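Local coordinates for protein succinyl-CoA ligase (ADP-forming) subunit alpha (PDB 6HXI) that binds coenzyme A and combines CoA-ligase-type alpha/beta domains with a helical citrate synthase-like domain in a single chain, at residues G170-V175 with R191-I196; I162-Y167 with A185-S190; V412-P417 with L578-G583; I405-Q410 with Q503-Y508. One frame throughout, in Å; residues are numbered along the deposited sequence.

Contact 1: residues G170-V175 with R191-I196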
loop_
_atom_site.group_PDB
_atom_site.type_symbol
_atom_site.label_atom_id
_atom_site.label_comp_id
_atom_site.label_asym_id
_atom_site.label_seq_id
_atom_site.Cartn_x
_atom_site.Cartn_y
_atom_site.Cartn_z
ATOM N N GLY B 170 59.863 -20.257 -1.970
ATOM C CA GLY B 170 61.288 -20.292 -1.663
ATOM C C GLY B 170 61.695 -21.733 -1.416
ATOM O O GLY B 170 61.019 -22.652 -1.884
ATOM N N CYS B 171 62.756 -21.950 -0.643
ATOM C CA CYS B 171 63.299 -23.282 -0.338
ATOM C C CYS B 171 63.074 -23.735 1.107
ATOM O O CYS B 171 63.494 -24.842 1.461
ATOM C CB CYS B 171 64.783 -23.312 -0.684
ATOM S SG CYS B 171 65.840 -22.512 0.555
ATOM N N VAL B 172 62.462 -22.882 1.952
ATOM C CA VAL B 172 62.290 -23.155 3.384
ATOM C C VAL B 172 60.973 -23.845 3.732
ATOM O O VAL B 172 59.904 -23.366 3.377
ATOM C CB VAL B 172 62.512 -21.876 4.252
ATOM C CG1 VAL B 172 62.601 -22.217 5.746
ATOM C CG2 VAL B 172 63.764 -21.107 3.800
ATOM N N GLY B 173 61.078 -24.936 4.482
ATOM C CA GLY B 173 59.943 -25.675 5.026
ATOM C C GLY B 173 59.824 -25.275 6.473
ATOM O O GLY B 173 60.714 -25.578 7.262
ATOM N N PHE B 174 58.768 -24.524 6.819
ATOM C CA PHE B 174 58.572 -23.978 8.166
ATOM C C PHE B 174 57.416 -24.593 8.987
ATOM O O PHE B 174 56.304 -24.740 8.477
ATOM C CB PHE B 174 58.393 -22.437 8.103
ATOM C CG PHE B 174 58.336 -21.822 9.475
ATOM C CD1 PHE B 174 59.491 -21.665 10.230
ATOM C CD2 PHE B 174 57.118 -21.496 10.057
ATOM C CE1 PHE B 174 59.429 -21.175 11.537
ATOM C CE2 PHE B 174 57.056 -21.008 11.363
ATOM C CZ PHE B 174 58.209 -20.841 12.091
ATOM N N VAL B 175 57.653 -24.819 10.299
ATOM C CA VAL B 175 56.612 -25.318 11.207
ATOM C C VAL B 175 56.739 -24.668 12.615
ATOM O O VAL B 175 57.834 -24.583 13.187
ATOM C CB VAL B 175 56.529 -26.884 11.240
ATOM C CG1 VAL B 175 57.733 -27.512 11.915
ATOM C CG2 VAL B 175 55.231 -27.375 11.881
ATOM N N ARG B 191 63.420 -12.246 4.657
ATOM C CA ARG B 191 64.508 -11.270 4.769
ATOM C C ARG B 191 65.893 -11.930 4.867
ATOM O O ARG B 191 66.908 -11.270 4.645
ATOM C CB ARG B 191 64.282 -10.368 5.994
ATOM C CG ARG B 191 63.169 -9.350 5.847
ATOM C CD ARG B 191 63.107 -8.491 7.081
ATOM N NE ARG B 191 62.112 -7.430 6.949
ATOM C CZ ARG B 191 61.907 -6.471 7.848
ATOM N NH1 ARG B 191 60.976 -5.548 7.642
ATOM N NH2 ARG B 191 62.632 -6.430 8.963
ATOM N N ASN B 192 65.936 -13.216 5.225
ATOM C CA ASN B 192 67.180 -13.935 5.453
ATOM C C ASN B 192 67.388 -15.174 4.557
ATOM O O ASN B 192 68.343 -15.924 4.760
ATOM C CB ASN B 192 67.272 -14.296 6.943
ATOM C CG ASN B 192 67.479 -13.092 7.848
ATOM O OD1 ASN B 192 68.585 -12.554 7.972
ATOM N ND2 ASN B 192 66.432 -12.662 8.525
ATOM N N SER B 193 66.532 -15.363 3.548
ATOM C CA SER B 193 66.617 -16.465 2.579
ATOM C C SER B 193 65.772 -16.131 1.348
ATOM O O SER B 193 65.373 -14.971 1.186
ATOM C CB SER B 193 66.150 -17.779 3.211
ATOM O OG SER B 193 64.756 -17.795 3.444
ATOM N N ASP B 194 65.461 -17.146 0.500
ATOM C CA ASP B 194 64.562 -16.945 -0.643
ATOM C C ASP B 194 63.092 -17.092 -0.216
ATOM O O ASP B 194 62.193 -17.099 -1.051
ATOM C CB ASP B 194 64.915 -17.822 -1.855
ATOM C CG ASP B 194 65.033 -19.321 -1.632
ATOM O OD1 ASP B 194 64.772 -19.781 -0.491
ATOM O OD2 ASP B 194 65.403 -20.035 -2.595
ATOM N N GLY B 195 62.879 -17.196 1.094
ATOM C CA GLY B 195 61.557 -17.298 1.689
ATOM C C GLY B 195 61.053 -18.713 1.852
ATOM O O GLY B 195 61.720 -19.675 1.457
ATOM N N ILE B 196 59.872 -18.840 2.442
ATOM C CA ILE B 196 59.248 -20.144 2.632
ATOM C C ILE B 196 58.718 -20.730 1.323
ATOM O O ILE B 196 58.265 -20.015 0.433
ATOM C CB ILE B 196 58.134 -20.180 3.737
ATOM C CG1 ILE B 196 56.932 -19.284 3.402
ATOM C CG2 ILE B 196 58.675 -19.870 5.125
ATOM C CD1 ILE B 196 55.623 -19.989 3.235
#
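A short parallel beta bridge joins the start of strand 172-176 to the turn leading from helix 179-192 into strand 196-201. Val172 pairs with Ile196, and Val172 N gives a weak hydrogen bond of 3.3 Å to Gly195 O. Just before the strand, Gly170 N donates to Ile196 O at 2.9 Å, arriving from above the carbonyl plane. Gly170 CA also makes a CA-H...O contact of 3.2 Å with Gly195 O; a CB here would run into that oxygen, so the lack of a side chain allows the close approach. Asp194 turns its carboxylate toward the strand start: CG lies between the backbone N and the carbonyl carbon (chi1 54°), and OD1 accepts from Cys171 N at 3.0 Å, met above the carboxylate plane. Within the turn, Ser193 OG, which also bonds to Ile189 O, accepts from Gly195 N at 3.1 Å, an ST turn. On the apolar side, Ile196 CG2 rests 3.9 Å from Phe174 CB, and the Phe174 ring continues onto helix 179-192. The arrangement is that of a beta-alpha-beta crossover, here strand 172-176, helix 179-192, strand 196-201, of the alpha/beta CoA-ligase domain.

Contact 2: residues I162-Y167 with A185-S190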
loop_
_atom_site.group_PDB
_atom_site.type_symbol
_atom_site.label_atom_id
_atom_site.label_comp_id
_atom_site.label_asym_id
_atom_site.label_seq_id
_atom_site.Cartn_x
_atom_site.Cartn_y
_atom_site.Cartn_z
ATOM N N ILE B 162 52.638 -9.389 0.106
ATOM C CA ILE B 162 53.551 -8.750 -0.847
ATOM C C ILE B 162 54.897 -8.449 -0.182
ATOM O O ILE B 162 55.938 -8.866 -0.706
ATOM C CB ILE B 162 52.898 -7.509 -1.519
ATOM C CG1 ILE B 162 51.743 -7.943 -2.452
ATOM C CG2 ILE B 162 53.937 -6.703 -2.278
ATOM C CD1 ILE B 162 50.685 -6.864 -2.747
ATOM N N ALA B 163 54.879 -7.778 0.992
ATOM C CA ALA B 163 56.106 -7.417 1.742
ATOM C C ALA B 163 56.952 -8.628 2.133
ATOM O O ALA B 163 58.176 -8.521 2.200
ATOM C CB ALA B 163 55.750 -6.612 2.986
ATOM N N SER B 164 56.304 -9.770 2.408
ATOM C CA SER B 164 57.004 -11.003 2.768
ATOM C C SER B 164 57.248 -11.920 1.558
ATOM O O SER B 164 57.752 -13.031 1.731
ATOM C CB SER B 164 56.283 -11.725 3.900
ATOM O OG SER B 164 56.519 -11.048 5.124
ATOM N N LYS B 165 56.915 -11.439 0.330
ATOM C CA LYS B 165 57.109 -12.160 -0.932
ATOM C C LYS B 165 56.530 -13.597 -0.905
ATOM O O LYS B 165 57.154 -14.551 -1.378
ATOM C CB LYS B 165 58.600 -12.143 -1.363
ATOM C CG LYS B 165 59.196 -10.754 -1.598
ATOM C CD LYS B 165 60.622 -10.825 -2.165
ATOM C CE LYS B 165 61.684 -10.866 -1.089
ATOM N NZ LYS B 165 63.050 -11.056 -1.653
ATOM N N LEU B 166 55.334 -13.730 -0.351
ATOM C CA LEU B 166 54.625 -14.996 -0.202
ATOM C C LEU B 166 53.832 -15.438 -1.437
ATOM O O LEU B 166 53.276 -16.530 -1.433
ATOM C CB LEU B 166 53.721 -14.954 1.053
ATOM C CG LEU B 166 54.474 -14.834 2.402
ATOM C CD1 LEU B 166 53.529 -14.483 3.517
ATOM C CD2 LEU B 166 55.278 -16.115 2.726
ATOM N N TYR B 167 53.803 -14.614 -2.491
ATOM C CA TYR B 167 53.135 -14.905 -3.769
ATOM C C TYR B 167 54.004 -15.829 -4.673
ATOM O O TYR B 167 53.513 -16.292 -5.710
ATOM C CB TYR B 167 52.745 -13.595 -4.505
ATOM C CG TYR B 167 53.881 -12.598 -4.582
ATOM C CD1 TYR B 167 54.833 -12.672 -5.597
ATOM C CD2 TYR B 167 54.037 -11.615 -3.613
ATOM C CE1 TYR B 167 55.911 -11.788 -5.641
ATOM C CE2 TYR B 167 55.104 -10.724 -3.652
ATOM C CZ TYR B 167 56.044 -10.819 -4.663
ATOM O OH TYR B 167 57.078 -9.922 -4.723
ATOM N N ALA B 185 57.561 -15.214 11.523
ATOM C CA ALA B 185 58.566 -16.108 10.917
ATOM C C ALA B 185 58.600 -15.963 9.398
ATOM O O ALA B 185 59.675 -15.944 8.839
ATOM C CB ALA B 185 58.302 -17.554 11.298
ATOM N N PHE B 186 57.437 -15.816 8.742
ATOM C CA PHE B 186 57.361 -15.588 7.291
ATOM C C PHE B 186 58.169 -14.331 6.898
ATOM O O PHE B 186 58.948 -14.372 5.934
ATOM C CB PHE B 186 55.892 -15.490 6.824
ATOM C CG PHE B 186 55.140 -16.808 6.777
ATOM C CD1 PHE B 186 55.821 -18.028 6.838
ATOM C CD2 PHE B 186 53.759 -16.834 6.663
ATOM C CE1 PHE B 186 55.126 -19.244 6.810
ATOM C CE2 PHE B 186 53.067 -18.052 6.622
ATOM C CZ PHE B 186 53.761 -19.245 6.672
ATOM N N ASN B 187 58.044 -13.258 7.712
ATOM C CA ASN B 187 58.775 -12.003 7.550
ATOM C C ASN B 187 60.276 -12.209 7.785
ATOM O O ASN B 187 61.080 -11.749 6.970
ATOM C CB ASN B 187 58.215 -10.927 8.478
ATOM C CG ASN B 187 58.998 -9.633 8.496
ATOM O OD1 ASN B 187 59.686 -9.321 9.471
ATOM N ND2 ASN B 187 58.899 -8.851 7.430
ATOM N N ILE B 188 60.651 -12.882 8.899
ATOM C CA ILE B 188 62.038 -13.168 9.271
ATOM C C ILE B 188 62.732 -13.908 8.116
ATOM O O ILE B 188 63.736 -13.420 7.596
ATOM C CB ILE B 188 62.111 -13.981 10.613
ATOM C CG1 ILE B 188 61.537 -13.205 11.852
ATOM C CG2 ILE B 188 63.523 -14.507 10.897
ATOM C CD1 ILE B 188 62.310 -12.009 12.379
ATOM N N ILE B 189 62.161 -15.059 7.700
ATOM C CA ILE B 189 62.663 -15.975 6.660
ATOM C C ILE B 189 62.800 -15.299 5.269
ATOM O O ILE B 189 63.824 -15.500 4.607
ATOM C CB ILE B 189 61.801 -17.275 6.642
ATOM C CG1 ILE B 189 62.095 -18.120 7.910
ATOM C CG2 ILE B 189 62.000 -18.093 5.366
ATOM C CD1 ILE B 189 60.974 -19.015 8.390
ATOM N N SER B 190 61.809 -14.496 4.845
ATOM C CA SER B 190 61.858 -13.785 3.561
ATOM C C SER B 190 63.029 -12.790 3.497
ATOM O O SER B 190 63.547 -12.509 2.405
ATOM C CB SER B 190 60.556 -13.039 3.305
ATOM O OG SER B 190 60.438 -11.912 4.155
HETATM O O HOH W 1 60.649 -9.507 2.796
#
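A Schellman motif ends helix 158-163, and the turn it makes lies against the side of helix 179-192. Lys165, with a positive phi of 51°, is its C-prime residue, and Lys165 N returns to Ile162 O at 2.9 Å. The lysine side chain leads off to a salt bridge between NZ and Glu330. Ser164, the first residue past the helix, carries the closest packing: its OG, anti to the carbonyl carbon (chi1 -75°), sits 3.4 Å from Asn187 CA, and its carbonyl O meets Ser190 CB at 3.2 Å. Asn187 also packs on Ile342 of the citrate lyase chain. No direct hydrogen bond crosses between the segments. The polar link is instead a water that donates to Ala163 O at 2.7 Å and to Ser190 OG at 2.8 Å. Ser190 OG donates to Asn187 O of its own helix, 2.9 Å away, from above the carbonyl plane; this leaves the hydroxyl oxygen as acceptor for the water. Beside these polar groups, Leu166 lies across Phe186, nearly perpendicular: Leu166 CD1 is 3.9 Å from Phe186 CD2, and Leu166 CD2 is 4.1 Å from Phe186 CG. Both side chains also touch Ile196, so the turn and helix 179-192 close together over the start of strand 196-201.

Contact 3: residues V412-P417 with L578-G583. With ACT (acetate ion), chain L.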
loop_
_atom_site.group_PDB
_atom_site.type_symbol
_atom_site.label_atom_id
_atom_site.label_comp_id
_atom_site.label_asym_id
_atom_site.label_seq_id
_atom_site.Cartn_x
_atom_site.Cartn_y
_atom_site.Cartn_z
ATOM N N VAL B 412 -9.960 9.821 17.178
ATOM C CA VAL B 412 -10.051 9.363 15.792
ATOM C C VAL B 412 -9.720 7.862 15.648
ATOM O O VAL B 412 -9.719 7.375 14.520
ATOM C CB VAL B 412 -9.264 10.238 14.782
ATOM C CG1 VAL B 412 -9.620 11.724 14.917
ATOM C CG2 VAL B 412 -7.743 10.039 14.905
ATOM N N ALA B 413 -9.448 7.131 16.750
ATOM C CA ALA B 413 -9.047 5.706 16.707
ATOM C C ALA B 413 -9.958 4.848 15.815
ATOM O O ALA B 413 -9.471 4.069 15.008
ATOM C CB ALA B 413 -8.947 5.116 18.087
ATOM N N ASP B 414 -11.254 5.058 15.919
ATOM C CA ASP B 414 -12.184 4.334 15.095
ATOM C C ASP B 414 -13.504 5.037 14.997
ATOM O O ASP B 414 -13.926 5.651 15.944
ATOM C CB ASP B 414 -12.436 2.915 15.645
ATOM C CG ASP B 414 -12.885 2.019 14.505
ATOM O OD1 ASP B 414 -12.137 1.926 13.492
ATOM O OD2 ASP B 414 -14.053 1.544 14.549
ATOM N N HIS B 415 -14.193 4.850 13.886
ATOM C CA HIS B 415 -15.514 5.381 13.679
ATOM C C HIS B 415 -16.437 4.295 13.064
ATOM O O HIS B 415 -17.354 4.601 12.316
ATOM C CB HIS B 415 -15.495 6.699 12.882
ATOM C CG HIS B 415 -16.734 7.526 13.105
ATOM N ND1 HIS B 415 -17.330 7.640 14.366
ATOM C CD2 HIS B 415 -17.432 8.282 12.234
ATOM C CE1 HIS B 415 -18.369 8.445 14.204
ATOM N NE2 HIS B 415 -18.489 8.830 12.930
ATOM N N GLY B 416 -16.247 3.058 13.492
ATOM C CA GLY B 416 -17.090 1.948 13.070
ATOM C C GLY B 416 -16.564 1.352 11.782
ATOM O O GLY B 416 -15.655 1.903 11.129
ATOM N N PRO B 417 -17.133 0.192 11.410
ATOM C CA PRO B 417 -16.624 -0.552 10.244
ATOM C C PRO B 417 -17.074 -0.078 8.872
ATOM O O PRO B 417 -16.574 -0.558 7.874
ATOM C CB PRO B 417 -17.175 -1.957 10.519
ATOM C CG PRO B 417 -18.504 -1.715 11.169
ATOM C CD PRO B 417 -18.193 -0.572 12.116
ATOM N N LEU B 578 -2.347 7.785 11.710
ATOM C CA LEU B 578 -1.783 7.133 12.875
ATOM C C LEU B 578 -2.913 6.704 13.839
ATOM O O LEU B 578 -2.957 5.547 14.285
ATOM C CB LEU B 578 -0.779 8.091 13.532
ATOM C CG LEU B 578 -0.113 7.601 14.819
ATOM C CD1 LEU B 578 0.863 6.484 14.550
ATOM C CD2 LEU B 578 0.563 8.722 15.515
ATOM N N GLY B 579 -3.815 7.622 14.164
ATOM C CA GLY B 579 -4.922 7.279 15.041
ATOM C C GLY B 579 -5.881 6.269 14.442
ATOM O O GLY B 579 -6.195 5.267 15.080
ATOM N N ARG B 580 -6.324 6.482 13.195
ATOM C CA ARG B 580 -7.288 5.561 12.568
ATOM C C ARG B 580 -6.663 4.159 12.290
ATOM O O ARG B 580 -7.403 3.194 12.188
ATOM C CB ARG B 580 -7.958 6.199 11.339
ATOM C CG ARG B 580 -9.076 5.383 10.657
ATOM C CD ARG B 580 -10.179 4.926 11.629
ATOM N NE ARG B 580 -10.711 6.112 12.305
ATOM C CZ ARG B 580 -11.691 6.859 11.835
ATOM N NH1 ARG B 580 -12.033 7.977 12.456
ATOM N NH2 ARG B 580 -12.376 6.468 10.769
ATOM N N SER B 581 -5.320 4.015 12.374
ATOM C CA SER B 581 -4.626 2.725 12.228
ATOM C C SER B 581 -5.035 1.784 13.312
ATOM O O SER B 581 -5.080 0.589 13.098
ATOM C CB SER B 581 -3.116 2.924 12.314
ATOM O OG SER B 581 -2.785 3.348 11.003
ATOM N N ILE B 582 -5.252 2.321 14.489
ATOM C CA ILE B 582 -5.693 1.572 15.630
ATOM C C ILE B 582 -6.983 0.846 15.315
ATOM O O ILE B 582 -7.061 -0.326 15.627
ATOM C CB ILE B 582 -5.887 2.497 16.893
ATOM C CG1 ILE B 582 -4.540 3.091 17.332
ATOM C CG2 ILE B 582 -6.498 1.698 18.046
ATOM C CD1 ILE B 582 -4.617 4.302 18.333
ATOM N N GLY B 583 -8.017 1.564 14.870
ATOM C CA GLY B 583 -9.308 0.921 14.582
ATOM C C GLY B 583 -9.222 0.039 13.343
ATOM O O GLY B 583 -9.869 -1.010 13.268
HETATM C C ACT L . -14.353 9.564 9.990
HETATM O O ACT L . -14.972 9.996 11.021
HETATM O OXT ACT L . -14.184 8.346 9.726
HETATM C CH3 ACT L . -13.775 10.615 8.977
#
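The loop leaving helix 399-412 runs so close across helix 571-594 that Ala413 CA is 4.5 Å from Arg580 CA and Asp414 CA 4.5 Å from Gly583 CA. Such proximity within this citrate synthase-type helical fold rests on two glycines one helical turn apart: a CB on Gly579 would strike Val412 CG2, and one on Gly583 would strike Ala413 O and Asp414 OD1. Ala413 CA points its hydrogen at Gly579 O over 3.3 Å, and Gly583 N gives a weak hydrogen bond of 2.9 Å to Ala413 O. Arg580 CG is anti to the backbone N, and bends at chi2 (53°) and chi3 (56°) bring the guanidinium round to the loop. Arg580 NE donates to Val412 O at 2.7 Å, nearly straight at 161° and in the plane of both carbonyl and guanidinium; NH1 adds a weak bond to the same oxygen. The peptide nitrogen of His415 lies over the centre of one guanidinium face. Asp414 OD2 closes an Asx turn by accepting from Gly416 N at 2.9 Å, and is bonded to His587 and to Ser360 of the second subunit, so at least three partners grip this oxygen. Asp414 OD1 lies near Arg580 but well out of the guanidinium plane, so no N-H points at it; the positive charge would be expected to favour an ionised carboxylate. An acetate, probably from the crystallisation liquor, sits at the outer end: Arg580 NH2 donates to acetate OXT at 2.8 Å, while acetate O lies 3.2 Å from His415 CD2.

Contact 4: residues I405-Q410 with Q503-Y508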
loop_
_atom_site.group_PDB
_atom_site.type_symbol
_atom_site.label_atom_id
_atom_site.label_comp_id
_atom_site.label_asym_id
_atom_site.label_seq_id
_atom_site.Cartn_x
_atom_site.Cartn_y
_atom_site.Cartn_z
ATOM N N ILE B 405 -2.458 16.003 21.389
ATOM C CA ILE B 405 -2.111 15.062 20.324
ATOM C C ILE B 405 -2.631 13.668 20.678
ATOM O O ILE B 405 -3.277 13.033 19.838
ATOM C CB ILE B 405 -0.581 15.061 20.034
ATOM C CG1 ILE B 405 -0.175 16.403 19.359
ATOM C CG2 ILE B 405 -0.203 13.833 19.138
ATOM C CD1 ILE B 405 1.337 16.651 19.310
ATOM N N GLU B 406 -2.416 13.243 21.932
ATOM C CA GLU B 406 -2.867 11.935 22.409
ATOM C C GLU B 406 -4.398 11.848 22.492
ATOM O O GLU B 406 -4.953 10.791 22.223
ATOM C CB GLU B 406 -2.240 11.628 23.748
ATOM C CG GLU B 406 -0.720 11.448 23.628
ATOM C CD GLU B 406 -0.016 11.014 24.902
ATOM O OE1 GLU B 406 1.210 11.230 25.017
ATOM O OE2 GLU B 406 -0.685 10.425 25.778
ATOM N N LEU B 407 -5.082 12.977 22.817
ATOM C CA LEU B 407 -6.546 13.029 22.850
ATOM C C LEU B 407 -7.117 12.828 21.439
ATOM O O LEU B 407 -8.058 12.076 21.288
ATOM C CB LEU B 407 -6.983 14.366 23.449
ATOM C CG LEU B 407 -8.470 14.721 23.623
ATOM C CD1 LEU B 407 -9.180 13.721 24.572
ATOM C CD2 LEU B 407 -8.591 16.149 24.280
ATOM N N VAL B 408 -6.564 13.517 20.435
ATOM C CA VAL B 408 -6.973 13.440 19.035
ATOM C C VAL B 408 -6.840 11.977 18.537
ATOM O O VAL B 408 -7.779 11.475 17.943
ATOM C CB VAL B 408 -6.164 14.425 18.153
ATOM C CG1 VAL B 408 -6.340 14.095 16.654
ATOM C CG2 VAL B 408 -6.556 15.858 18.467
ATOM N N ILE B 409 -5.692 11.305 18.831
ATOM C CA ILE B 409 -5.451 9.906 18.476
ATOM C C ILE B 409 -6.543 8.994 19.010
ATOM O O ILE B 409 -7.042 8.169 18.265
ATOM C CB ILE B 409 -4.033 9.462 18.906
ATOM C CG1 ILE B 409 -2.996 10.173 18.096
ATOM C CG2 ILE B 409 -3.828 7.943 18.806
ATOM C CD1 ILE B 409 -1.504 9.964 18.651
ATOM N N GLN B 410 -6.959 9.165 20.293
ATOM C CA GLN B 410 -8.047 8.387 20.913
ATOM C C GLN B 410 -9.379 8.661 20.280
ATOM O O GLN B 410 -10.159 7.749 20.022
ATOM C CB GLN B 410 -8.105 8.686 22.405
ATOM C CG GLN B 410 -6.834 8.206 23.096
ATOM C CD GLN B 410 -6.830 8.681 24.528
ATOM O OE1 GLN B 410 -7.602 8.239 25.338
ATOM N NE2 GLN B 410 -5.970 9.600 24.850
ATOM N N GLN B 503 -17.150 18.065 21.444
ATOM C CA GLN B 503 -17.265 18.730 22.730
ATOM C C GLN B 503 -16.106 18.401 23.642
ATOM O O GLN B 503 -15.604 19.298 24.307
ATOM C CB GLN B 503 -18.629 18.473 23.389
ATOM C CG GLN B 503 -19.086 19.565 24.382
ATOM C CD GLN B 503 -18.886 21.004 23.927
ATOM O OE1 GLN B 503 -19.578 21.521 23.024
ATOM N NE2 GLN B 503 -17.934 21.683 24.570
ATOM N N LEU B 504 -15.635 17.146 23.604
ATOM C CA LEU B 504 -14.462 16.706 24.362
ATOM C C LEU B 504 -13.209 17.518 23.945
ATOM O O LEU B 504 -12.489 17.991 24.809
ATOM C CB LEU B 504 -14.233 15.194 24.164
ATOM C CG LEU B 504 -15.188 14.296 24.976
ATOM C CD1 LEU B 504 -15.604 13.027 24.178
ATOM C CD2 LEU B 504 -14.591 13.948 26.340
ATOM N N LEU B 505 -13.028 17.743 22.628
ATOM C CA LEU B 505 -11.910 18.503 22.037
ATOM C C LEU B 505 -11.978 19.974 22.349
ATOM O O LEU B 505 -10.996 20.554 22.807
ATOM C CB LEU B 505 -11.819 18.271 20.525
ATOM C CG LEU B 505 -11.350 16.921 20.048
ATOM C CD1 LEU B 505 -11.682 16.720 18.600
ATOM C CD2 LEU B 505 -9.849 16.720 20.276
ATOM N N ILE B 506 -13.137 20.576 22.156
ATOM C CA ILE B 506 -13.352 21.982 22.470
ATOM C C ILE B 506 -13.260 22.265 23.974
ATOM O O ILE B 506 -12.695 23.311 24.354
ATOM C CB ILE B 506 -14.700 22.458 21.887
ATOM C CG1 ILE B 506 -14.620 22.611 20.355
ATOM C CG2 ILE B 506 -15.180 23.735 22.597
ATOM C CD1 ILE B 506 -15.921 23.290 19.705
ATOM N N SER B 507 -13.848 21.399 24.828
ATOM C CA SER B 507 -13.802 21.673 26.277
ATOM C C SER B 507 -12.335 21.652 26.789
ATOM O O SER B 507 -11.892 22.581 27.462
ATOM C CB SER B 507 -14.753 20.773 27.074
ATOM O OG SER B 507 -14.571 19.392 26.804
ATOM N N TYR B 508 -11.563 20.684 26.325
ATOM C CA TYR B 508 -10.138 20.620 26.641
ATOM C C TYR B 508 -9.345 21.896 26.201
ATOM O O TYR B 508 -8.547 22.398 26.978
ATOM C CB TYR B 508 -9.519 19.322 26.067
ATOM C CG TYR B 508 -8.051 19.165 26.411
ATOM C CD1 TYR B 508 -7.659 18.566 27.606
ATOM C CD2 TYR B 508 -7.064 19.757 25.627
ATOM C CE1 TYR B 508 -6.320 18.528 27.994
ATOM C CE2 TYR B 508 -5.717 19.713 25.999
ATOM C CZ TYR B 508 -5.349 19.067 27.163
ATOM O OH TYR B 508 -4.041 19.027 27.544
#
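Leu407 and Leu505 make the tight part of a nearly antiparallel helix pair, in which the axes of 405-410 and 503-508 come within 10.9 Å at an angle of 171°. The two leucines run alongside each other, pointing opposite ways, and Leu505 CD2 reaches Leu407 CG at 4.1 Å. Leu505 CD2 also meets Val408 CG2 at 3.9 Å, the valine lying nearly perpendicular to the leucine. With its CG anti to the backbone N, Leu407 extends to the base of the tyrosine: Leu407 CD2 lies 3.7 Å from Tyr508 CG and 3.8 Å from Tyr508 CB. That ring is fixed further out, where its OH bonds to Tyr400 O, and it meets the ring of His403. The side chains that meet across the pair are apolar, with no hydrogen bond between the segments. The packing slackens at Leu504: although it points toward the other helix, its side chain stays 5.3 Å away at the nearest, and it touches Leu378 of the second subunit. Ser507 is exposed and turns its hydroxyl onto its own helix, Ser507 OG donating to Gln503 O at 2.7 Å. On the buried side, by contrast, Leu505 goes on to Cys543 and Ile544 of helix 540-555, and Val408 to Leu575 of helix 571-594. The pair is thus part of the all-helical bundle characteristic of the citrate synthase fold.

In the fold
The contacts form two distant groups on opposite sides of the chain's centre. Contacts 1 and 2 share helix 179-192 in the alpha/beta part and touch through Phe174 on Ala185 and Ile196 on Leu166; their centres are about 8 Å apart. Contacts 3 and 4, about 14 Å apart between centres, belong to the helical domain and meet where Ile409 packs on Leu578, Gly579 and Ile582. Contacts 1 and 3 combine close main chains at glycines with a charged side chain bonding to backbone, a carboxylate in contact 1 and a guanidinium in contact 3. Contact 2 packs directly but has its polar link through a water; contact 4, with a solvent edge, joins apolar side chains without a hydrogen bond across it. All four are mostly buried.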